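Long-range contacts in 2-keto-3-deoxygluconate kinase (Thermotoga maritima, PDB 2AFB), which phosphorylates the sugar acid 2-keto-3-deoxygluconate, acting as a carbohydrate kinase of the pfkB family, within the ribokinase clan: residues A315-C320 and E335-L340; L54-L59 and F329-I334; V266-N271 and K310-A315. One frame throughout, in Å; residues are numbered along the deposited sequence.

Contact 1. Residues A315-C320 and E335-L340. With CA (calcium ion), chain G.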
loop_
_atom_site.group_PDB
_atom_site.type_symbol
_atom_site.label_atom_id
_atom_site.label_comp_id
_atom_site.label_asym_id
_atom_site.label_seq_id
_atom_site.Cartn_x
_atom_site.Cartn_y
_atom_site.Cartn_z
ATOM N N ALA A 315 -26.579 -23.676 2.298
ATOM C CA ALA A 315 -26.294 -22.607 3.267
ATOM C C ALA A 315 -25.006 -22.826 4.079
ATOM O O ALA A 315 -24.305 -21.878 4.375
ATOM C CB ALA A 315 -27.461 -22.401 4.186
ATOM N N ALA A 316 -24.715 -24.053 4.479
ATOM C CA ALA A 316 -23.379 -24.359 5.059
ATOM C C ALA A 316 -22.247 -24.006 4.076
ATOM O O ALA A 316 -21.282 -23.327 4.432
ATOM C CB ALA A 316 -23.299 -25.844 5.472
ATOM N N ALA A 317 -22.360 -24.461 2.837
ATOM C CA ALA A 317 -21.358 -24.138 1.815
ATOM C C ALA A 317 -21.089 -22.623 1.658
ATOM O O ALA A 317 -19.931 -22.167 1.648
ATOM C CB ALA A 317 -21.742 -24.755 0.505
ATOM N N ALA A 318 -22.153 -21.868 1.560
ATOM C CA ALA A 318 -22.111 -20.408 1.355
ATOM C C ALA A 318 -21.484 -19.659 2.497
ATOM O O ALA A 318 -20.688 -18.766 2.283
ATOM C CB ALA A 318 -23.515 -19.847 1.101
ATOM N N SER A 319 -21.851 -20.035 3.698
ATOM C CA SER A 319 -21.379 -19.400 4.882
ATOM C C SER A 319 -19.958 -19.860 5.226
ATOM O O SER A 319 -19.177 -19.062 5.679
ATOM C CB SER A 319 -22.376 -19.583 6.057
ATOM O OG SER A 319 -22.581 -20.946 6.376
ATOM N N CYS A 320 -19.609 -21.102 4.930
ATOM C CA CYS A 320 -18.202 -21.515 4.906
ATOM C C CYS A 320 -17.343 -20.625 3.997
ATOM O O CYS A 320 -16.295 -20.116 4.389
ATOM C CB CYS A 320 -18.072 -22.977 4.458
ATOM S SG CYS A 320 -16.355 -23.547 4.175
ATOM N N GLU A 335 -23.099 -21.031 -8.631
ATOM C CA GLU A 335 -22.291 -22.126 -9.092
ATOM C C GLU A 335 -21.177 -22.481 -8.109
ATOM O O GLU A 335 -20.926 -23.645 -7.897
ATOM C CB GLU A 335 -21.696 -21.792 -10.455
ATOM C CG GLU A 335 -20.693 -22.870 -10.977
ATOM C CD GLU A 335 -20.164 -22.653 -12.462
ATOM O OE1 GLU A 335 -20.444 -21.586 -13.066
ATOM O OE2 GLU A 335 -19.481 -23.574 -13.020
ATOM N N GLU A 336 -20.487 -21.468 -7.584
ATOM C CA GLU A 336 -19.373 -21.637 -6.645
ATOM C C GLU A 336 -19.807 -22.332 -5.370
ATOM O O GLU A 336 -19.155 -23.263 -4.896
ATOM C CB GLU A 336 -18.732 -20.261 -6.307
ATOM C CG GLU A 336 -17.859 -19.760 -7.482
ATOM C CD GLU A 336 -17.383 -18.253 -7.386
ATOM O OE1 GLU A 336 -17.924 -17.480 -6.548
ATOM O OE2 GLU A 336 -16.480 -17.858 -8.194
ATOM N N ILE A 337 -20.920 -21.875 -4.818
ATOM C CA ILE A 337 -21.519 -22.493 -3.641
ATOM C C ILE A 337 -21.933 -23.943 -3.919
ATOM O O ILE A 337 -21.625 -24.848 -3.144
ATOM C CB ILE A 337 -22.753 -21.668 -3.178
ATOM C CG1 ILE A 337 -22.358 -20.227 -2.922
ATOM C CG2 ILE A 337 -23.453 -22.336 -1.962
ATOM C CD1 ILE A 337 -23.502 -19.330 -2.640
ATOM N N GLU A 338 -22.663 -24.177 -5.009
ATOM C CA GLU A 338 -23.069 -25.536 -5.340
ATOM C C GLU A 338 -21.894 -26.470 -5.507
ATOM O O GLU A 338 -21.973 -27.625 -5.111
ATOM C CB GLU A 338 -23.874 -25.581 -6.638
ATOM C CG GLU A 338 -25.285 -25.065 -6.479
ATOM C CD GLU A 338 -26.074 -25.037 -7.794
ATOM O OE1 GLU A 338 -25.451 -25.141 -8.901
ATOM O OE2 GLU A 338 -27.333 -24.907 -7.701
ATOM N N LYS A 339 -20.816 -25.966 -6.106
ATOM C CA LYS A 339 -19.600 -26.740 -6.343
ATOM C C LYS A 339 -19.005 -27.259 -5.016
ATOM O O LYS A 339 -18.558 -28.407 -4.903
ATOM C CB LYS A 339 -18.569 -25.867 -7.083
ATOM C CG LYS A 339 -17.253 -26.578 -7.467
ATOM C CD LYS A 339 -17.485 -27.749 -8.419
ATOM C CE LYS A 339 -16.216 -28.578 -8.615
ATOM N NZ LYS A 339 -15.127 -27.735 -9.180
ATOM N N LEU A 340 -19.027 -26.415 -3.995
ATOM C CA LEU A 340 -18.540 -26.814 -2.678
ATOM C C LEU A 340 -19.511 -27.820 -2.049
ATOM O O LEU A 340 -19.117 -28.906 -1.680
ATOM C CB LEU A 340 -18.368 -25.594 -1.777
ATOM C CG LEU A 340 -17.870 -25.932 -0.371
ATOM C CD1 LEU A 340 -16.586 -26.714 -0.408
ATOM C CD2 LEU A 340 -17.728 -24.663 0.402
HETATM CA CA CA G . -27.597 -24.638 -10.214
HETATM O O HOH W 1 -27.816 -26.125 -12.663
#

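Contact 2. Residues L54-L59 and F329-I334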
loop_
_atom_site.group_PDB
_atom_site.type_symbol
_atom_site.label_atom_id
_atom_site.label_comp_id
_atom_site.label_asym_id
_atom_site.label_seq_id
_atom_site.Cartn_x
_atom_site.Cartn_y
_atom_site.Cartn_z
ATOM N N LEU A 54 -28.432 -11.943 -0.876
ATOM C CA LEU A 54 -29.582 -12.107 -1.778
ATOM C C LEU A 54 -29.391 -11.362 -3.118
ATOM O O LEU A 54 -29.769 -11.876 -4.136
ATOM C CB LEU A 54 -30.892 -11.711 -1.066
ATOM C CG LEU A 54 -31.127 -12.651 0.125
ATOM C CD1 LEU A 54 -32.111 -12.017 1.089
ATOM C CD2 LEU A 54 -31.542 -14.028 -0.294
ATOM N N ALA A 55 -28.808 -10.166 -3.114
ATOM C CA ALA A 55 -28.500 -9.506 -4.380
ATOM C C ALA A 55 -27.461 -10.298 -5.198
ATOM O O ALA A 55 -27.614 -10.443 -6.397
ATOM C CB ALA A 55 -28.047 -8.062 -4.154
ATOM N N GLN A 56 -26.443 -10.830 -4.537
ATOM C CA GLN A 56 -25.415 -11.625 -5.190
ATOM C C GLN A 56 -26.028 -12.903 -5.827
ATOM O O GLN A 56 -25.576 -13.373 -6.834
ATOM C CB GLN A 56 -24.303 -11.962 -4.173
ATOM C CG GLN A 56 -23.308 -10.765 -3.882
ATOM C CD GLN A 56 -22.397 -10.484 -5.099
ATOM O OE1 GLN A 56 -21.575 -11.322 -5.485
ATOM N NE2 GLN A 56 -22.567 -9.310 -5.712
HETATM N N MSE A 57 -27.078 -13.454 -5.237
HETATM C CA MSE A 57 -27.795 -14.550 -5.842
HETATM C C MSE A 57 -28.746 -14.138 -6.957
HETATM O O MSE A 57 -29.341 -15.017 -7.586
HETATM C CB MSE A 57 -28.686 -15.252 -4.814
HETATM C CG MSE A 57 -28.019 -15.830 -3.605
HETATM SE SE MSE A 57 -26.596 -17.079 -4.023
HETATM C CE MSE A 57 -24.874 -15.883 -3.930
ATOM N N GLY A 58 -29.007 -12.859 -7.164
ATOM C CA GLY A 58 -29.814 -12.472 -8.348
ATOM C C GLY A 58 -31.280 -12.187 -8.050
ATOM O O GLY A 58 -32.095 -12.244 -8.951
ATOM N N LEU A 59 -31.603 -11.891 -6.779
ATOM C CA LEU A 59 -32.958 -11.461 -6.363
ATOM C C LEU A 59 -33.008 -9.932 -6.233
ATOM O O LEU A 59 -32.010 -9.269 -6.409
ATOM C CB LEU A 59 -33.363 -12.083 -5.019
ATOM C CG LEU A 59 -33.257 -13.607 -4.873
ATOM C CD1 LEU A 59 -33.986 -14.034 -3.624
ATOM C CD2 LEU A 59 -33.814 -14.324 -6.048
ATOM N N PHE A 329 -19.522 -8.581 3.200
ATOM C CA PHE A 329 -20.446 -9.076 2.193
ATOM C C PHE A 329 -19.791 -10.271 1.473
ATOM O O PHE A 329 -18.580 -10.294 1.273
ATOM C CB PHE A 329 -20.666 -7.957 1.154
ATOM C CG PHE A 329 -21.525 -6.793 1.601
ATOM C CD1 PHE A 329 -22.021 -6.653 2.906
ATOM C CD2 PHE A 329 -21.797 -5.767 0.693
ATOM C CE1 PHE A 329 -22.793 -5.558 3.263
ATOM C CE2 PHE A 329 -22.595 -4.678 1.061
ATOM C CZ PHE A 329 -23.110 -4.593 2.333
ATOM N N VAL A 330 -20.580 -11.247 1.050
ATOM C CA VAL A 330 -20.086 -12.291 0.162
ATOM C C VAL A 330 -19.868 -11.707 -1.235
ATOM O O VAL A 330 -20.551 -10.757 -1.657
ATOM C CB VAL A 330 -21.066 -13.500 -0.003
ATOM C CG1 VAL A 330 -21.340 -14.170 1.319
ATOM C CG2 VAL A 330 -22.391 -13.096 -0.706
ATOM N N VAL A 331 -18.888 -12.263 -1.925
ATOM C CA VAL A 331 -18.752 -12.143 -3.371
ATOM C C VAL A 331 -18.799 -13.595 -3.815
ATOM O O VAL A 331 -17.807 -14.304 -3.663
ATOM C CB VAL A 331 -17.378 -11.503 -3.762
ATOM C CG1 VAL A 331 -17.159 -11.482 -5.227
ATOM C CG2 VAL A 331 -17.247 -10.113 -3.172
ATOM N N LEU A 332 -19.968 -14.057 -4.265
ATOM C CA LEU A 332 -20.186 -15.459 -4.571
ATOM C C LEU A 332 -21.211 -15.569 -5.676
ATOM O O LEU A 332 -22.104 -14.714 -5.781
ATOM C CB LEU A 332 -20.713 -16.187 -3.330
ATOM C CG LEU A 332 -19.678 -16.615 -2.287
ATOM C CD1 LEU A 332 -20.376 -17.373 -1.147
ATOM C CD2 LEU A 332 -18.576 -17.424 -2.892
ATOM N N SER A 333 -21.039 -16.589 -6.517
ATOM C CA SER A 333 -22.048 -17.054 -7.469
ATOM C C SER A 333 -22.726 -18.324 -6.964
ATOM O O SER A 333 -22.179 -19.049 -6.157
ATOM C CB SER A 333 -21.408 -17.369 -8.827
ATOM O OG SER A 333 -20.598 -18.511 -8.725
ATOM N N ILE A 334 -23.910 -18.608 -7.490
ATOM C CA ILE A 334 -24.635 -19.837 -7.175
ATOM C C ILE A 334 -23.757 -21.070 -7.476
ATOM O O ILE A 334 -23.632 -21.996 -6.655
ATOM C CB ILE A 334 -25.987 -19.895 -7.971
ATOM C CG1 ILE A 334 -26.856 -18.707 -7.579
ATOM C CG2 ILE A 334 -26.760 -21.209 -7.678
ATOM C CD1 ILE A 334 -27.906 -18.366 -8.629
HETATM O O HOH W 2 -23.075 -13.505 -7.894
#

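Contact 3. Residues V266-N271 and K310-A315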
loop_
_atom_site.group_PDB
_atom_site.type_symbol
_atom_site.label_atom_id
_atom_site.label_comp_id
_atom_site.label_asym_id
_atom_site.label_seq_id
_atom_site.Cartn_x
_atom_site.Cartn_y
_atom_site.Cartn_z
ATOM N N VAL A 266 -24.065 -26.495 9.817
ATOM C CA VAL A 266 -25.393 -25.930 10.146
ATOM C C VAL A 266 -26.430 -26.996 10.220
ATOM O O VAL A 266 -26.181 -28.141 9.807
ATOM C CB VAL A 266 -25.867 -24.854 9.121
ATOM C CG1 VAL A 266 -24.787 -23.768 8.971
ATOM C CG2 VAL A 266 -26.258 -25.525 7.717
HETATM N N MSE A 267 -27.573 -26.630 10.810
HETATM C CA MSE A 267 -28.710 -27.490 10.816
HETATM C C MSE A 267 -29.911 -26.732 10.320
HETATM O O MSE A 267 -30.140 -25.607 10.730
HETATM C CB MSE A 267 -29.003 -28.000 12.215
HETATM C CG MSE A 267 -30.141 -29.011 12.256
HETATM SE SE MSE A 267 -31.079 -29.005 14.030
HETATM C CE MSE A 267 -31.736 -27.133 14.025
ATOM N N VAL A 268 -30.710 -27.382 9.491
ATOM C CA VAL A 268 -31.996 -26.834 9.106
ATOM C C VAL A 268 -33.028 -27.776 9.622
ATOM O O VAL A 268 -32.989 -28.962 9.330
ATOM C CB VAL A 268 -32.087 -26.662 7.575
ATOM C CG1 VAL A 268 -33.515 -26.447 7.108
ATOM C CG2 VAL A 268 -31.189 -25.503 7.149
ATOM N N PHE A 269 -33.983 -27.252 10.381
ATOM C CA PHE A 269 -35.089 -28.085 10.910
ATOM C C PHE A 269 -36.404 -27.642 10.288
ATOM O O PHE A 269 -36.816 -26.506 10.460
ATOM C CB PHE A 269 -35.162 -27.954 12.432
ATOM C CG PHE A 269 -36.215 -28.823 13.097
ATOM C CD1 PHE A 269 -37.509 -28.363 13.270
ATOM C CD2 PHE A 269 -35.881 -30.074 13.599
ATOM C CE1 PHE A 269 -38.472 -29.160 13.930
ATOM C CE2 PHE A 269 -36.812 -30.878 14.233
ATOM C CZ PHE A 269 -38.127 -30.429 14.372
ATOM N N GLU A 270 -37.039 -28.529 9.536
ATOM C CA GLU A 270 -38.354 -28.251 8.976
ATOM C C GLU A 270 -39.088 -29.563 8.745
ATOM O O GLU A 270 -38.471 -30.629 8.746
ATOM C CB GLU A 270 -38.301 -27.321 7.737
ATOM C CG GLU A 270 -37.385 -27.718 6.627
ATOM C CD GLU A 270 -37.242 -26.649 5.480
ATOM O OE1 GLU A 270 -37.268 -25.413 5.719
ATOM O OE2 GLU A 270 -37.072 -27.070 4.314
ATOM N N ASN A 271 -40.405 -29.462 8.604
ATOM C CA ASN A 271 -41.325 -30.608 8.539
ATOM C C ASN A 271 -41.054 -31.628 9.626
ATOM O O ASN A 271 -41.109 -32.825 9.381
ATOM C CB ASN A 271 -41.292 -31.287 7.157
ATOM C CG ASN A 271 -41.463 -30.284 6.000
ATOM O OD1 ASN A 271 -40.563 -30.109 5.158
ATOM N ND2 ASN A 271 -42.603 -29.601 5.979
ATOM N N LYS A 310 -30.927 -29.992 1.001
ATOM C CA LYS A 310 -30.198 -29.092 0.125
ATOM C C LYS A 310 -30.123 -27.710 0.702
ATOM O O LYS A 310 -29.121 -27.018 0.535
ATOM C CB LYS A 310 -30.761 -29.074 -1.312
ATOM C CG LYS A 310 -30.168 -27.947 -2.148
ATOM C CD LYS A 310 -30.644 -27.941 -3.565
ATOM C CE LYS A 310 -29.532 -27.505 -4.557
ATOM N NZ LYS A 310 -29.459 -26.101 -4.776
ATOM N N LYS A 311 -31.156 -27.279 1.408
ATOM C CA LYS A 311 -31.076 -26.001 2.100
ATOM C C LYS A 311 -29.909 -25.956 3.085
ATOM O O LYS A 311 -29.277 -24.923 3.251
ATOM C CB LYS A 311 -32.328 -25.715 2.933
ATOM C CG LYS A 311 -33.462 -25.160 2.178
ATOM C CD LYS A 311 -34.615 -24.791 3.108
ATOM C CE LYS A 311 -35.932 -24.860 2.346
ATOM N NZ LYS A 311 -36.930 -23.993 2.977
ATOM N N ALA A 312 -29.693 -27.059 3.792
ATOM C CA ALA A 312 -28.631 -27.118 4.779
ATOM C C ALA A 312 -27.281 -27.135 4.095
ATOM O O ALA A 312 -26.397 -26.403 4.510
ATOM C CB ALA A 312 -28.768 -28.335 5.695
ATOM N N GLU A 313 -27.120 -27.941 3.053
ATOM C CA GLU A 313 -25.810 -28.072 2.418
ATOM C C GLU A 313 -25.425 -26.777 1.724
ATOM O O GLU A 313 -24.285 -26.319 1.864
ATOM C CB GLU A 313 -25.757 -29.220 1.400
ATOM C CG GLU A 313 -25.962 -30.608 1.949
ATOM C CD GLU A 313 -24.960 -31.053 3.042
ATOM O OE1 GLU A 313 -23.894 -30.397 3.295
ATOM O OE2 GLU A 313 -25.259 -32.115 3.640
ATOM N N PHE A 314 -26.375 -26.192 0.989
ATOM C CA PHE A 314 -26.151 -24.953 0.263
ATOM C C PHE A 314 -25.791 -23.826 1.242
ATOM O O PHE A 314 -24.823 -23.081 1.041
ATOM C CB PHE A 314 -27.402 -24.566 -0.516
ATOM C CG PHE A 314 -27.221 -23.374 -1.408
ATOM C CD1 PHE A 314 -26.822 -23.543 -2.744
ATOM C CD2 PHE A 314 -27.513 -22.093 -0.945
ATOM C CE1 PHE A 314 -26.671 -22.448 -3.559
ATOM C CE2 PHE A 314 -27.350 -21.005 -1.765
ATOM C CZ PHE A 314 -26.951 -21.185 -3.074
ATOM N N ALA A 315 -26.579 -23.676 2.298
ATOM C CA ALA A 315 -26.294 -22.607 3.267
ATOM C C ALA A 315 -25.006 -22.826 4.079
ATOM O O ALA A 315 -24.305 -21.878 4.375
ATOM C CB ALA A 315 -27.461 -22.401 4.186
#

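Contact 1. Residues A315-C320 and E335-L340
Ile337 lies against the neighbouring methyls of Ala317 and Ala318, a case of small residues on one helix allowing a second helix to come close. Its two branches divide the work. CG2, which is anti to the backbone N, reaches both alanines and lies 3.9 Å from Ala317 CB, whereas CD1, at the far end of the other branch, meets the CB of Ala318 at 3.8 Å. Ala317 is touched again from the next turn by Leu340. Leu340 CG, anti to its backbone N (chi1 180°), leans toward Ala317 CB; beyond it CD2 lies 3.6 Å from Ala317 O and also 4.2 Å from Cys320 SG, where this apolar strip ends within the segment. The short segments pass at 8.4 Å between axes and are inclined by 112°, so the packing is concentrated about the crossing, where Ala318 and Ile337 bring their CA atoms nearest.

In the ribokinase-like fold of the pfkB kinases, helix 308-322 lies along the edge region of the large sheet, and here the short C-terminal helix 334-341 is laid across its outer side. Behind the first shell, Cys320 rests on Trp264, Tyr280 and Ile282 of the last two strands, and Ser319 OG donates to Ala315 O at 2.8 Å, a carbonyl that also accepts the backbone N of Ser319. A second subunit adds Gln108 beside Cys320 and Leu340, and its Arg32 forms a salt bridge with Glu336. On a face of helix 334-341 turned from the alanines, the extended side chain of Glu338 grips a calcium ion with both oxygens, OE1 at 2.6 Å and OE2 at 2.5 Å; His8, from the N-terminal histidine tag, and a water are further ligands.

Contact 2. Residues L54-L59 and F329-I334
Val330 meets Gln56 near the C-terminal end of the helix that begins at residue 46, an end closed by a Schellman motif in which Gly58 takes a positive phi of 100°. The partner is the irregular connection of the ribokinase-like fold that leads to helix 334-341, and it illustrates how a helix terminus can hold a strand-like loop with few direct bonds. The Val330 and Gln56 side chains slide past each other in opposite directions: Val330 CG2 lies 4.0 Å from Gln56 CG, and the same CG also rests on Val330 O.

The CB of Val331 points away from 54-59, and the side chain packs on Phe34 of a second subunit, while Arg32 of that subunit donates to Val331 O; Gln56 OE1 comes nearest to Val331 at its CA. The polar part of the contact is at the backbone of Leu332. Its N gives Gln56 OE1 a weak hydrogen bond of 3.4 Å, with an N-H...O angle of 148°. The bend at chi2 (-71°) folds Gln56 CD back, and the amide beyond it also has a weak outside bond, from NE2 to Phe83 O. A single water completes the junction by donating to Leu332 O at 2.6 Å and to Gln56 O at 2.7 Å, thus linking two carbonyls that cannot bond each other. The methyl CE of selenomethionine Met57 approaches Leu332 O as well, at 3.5 Å.

Ser333 takes the N-cap position of helix 334-341, its OG accepting from Glu336 N, and its CB points away from 54-59. Ile334, in the first turn of that helix, brings the contact to its close. Its side chain and that of Met57 cross obliquely, with Ile334 CG1 3.9 Å from the selenium, and its terminal CD1 lies 3.8 Å from Met57 O.

Contact 3. Residues V266-N271 and K310-A315
Strand 266-270 and helix 310-315 run nearly antiparallel, at 155° with their axes 7.6 Å apart, and come nearest where Val268 faces Ala312. Alternation along the strand does the sorting: Val266, Val268 and Glu270 direct their side chains at the helix, while Met267 and Phe269 between them point to the opposite face, onto helix 230-244. This is the helix-sheet-helix layering expected of the ribokinase-like fold, in miniature.

A small helix residue receives both valines. Val268 CG2 reaches over Ala312, 3.8 Å from its CA and 4.0 Å from its CB. In Val266, two residues earlier on the strand, CG2 falls between the backbone N and the carbonyl carbon, and this methyl closes to 3.3 Å of Ala312 O, a tight fit. Phe294 and Leu298 of helix 290-304 pack beside the two valines.

Polar chemistry enters at Glu270. Its extended chain crosses that of Lys311 at about a right angle, and the syn lone pair of OE1 accepts from Lys311 NZ in a salt bridge of 3.1 Å. The lysine also lays its CE against the carboxylate, 3.2 Å from OE2. Each charged end has neutral company: Thr248 OG1 hydrogen-bonds OE1, Ser308 OG hydrogen-bonds OE2, and Ser302 OG hydrogen-bonds NZ. An alanine in place of Glu270 would probably leave the buried ammonium without its counter-charge and deprive Ser308 and Thr248 of their shared partner. Because both residues are buried, the pair is likely to be stabilised as ions by mutual neutralisation, with the three hydroxyls fixing the rotation of the carboxylate and the position of the ammonium.

How the contacts relate
Read from the N terminus, the chain leaves 54-59 at the end of helix 46-56 and returns to it only at 329-334, so contact 2 closes by far the longest loop. Nested inside that loop is contact 3, which binds strand 261-270 of the large sheet to helix 308-322. Contact 1 then starts from the same helix, sharing Ala315 with contact 3, and crosses contact 2, because 315-320 lies inside the loop that contact 2 closes and 335-340 lies just beyond it. Ile337 is the common neighbour, touching Phe314, Met57 and Leu332. Together the three tie the edge region of the sheet, helix 308-322, the C-terminal helix and the end of an N-terminal helix into one packed unit.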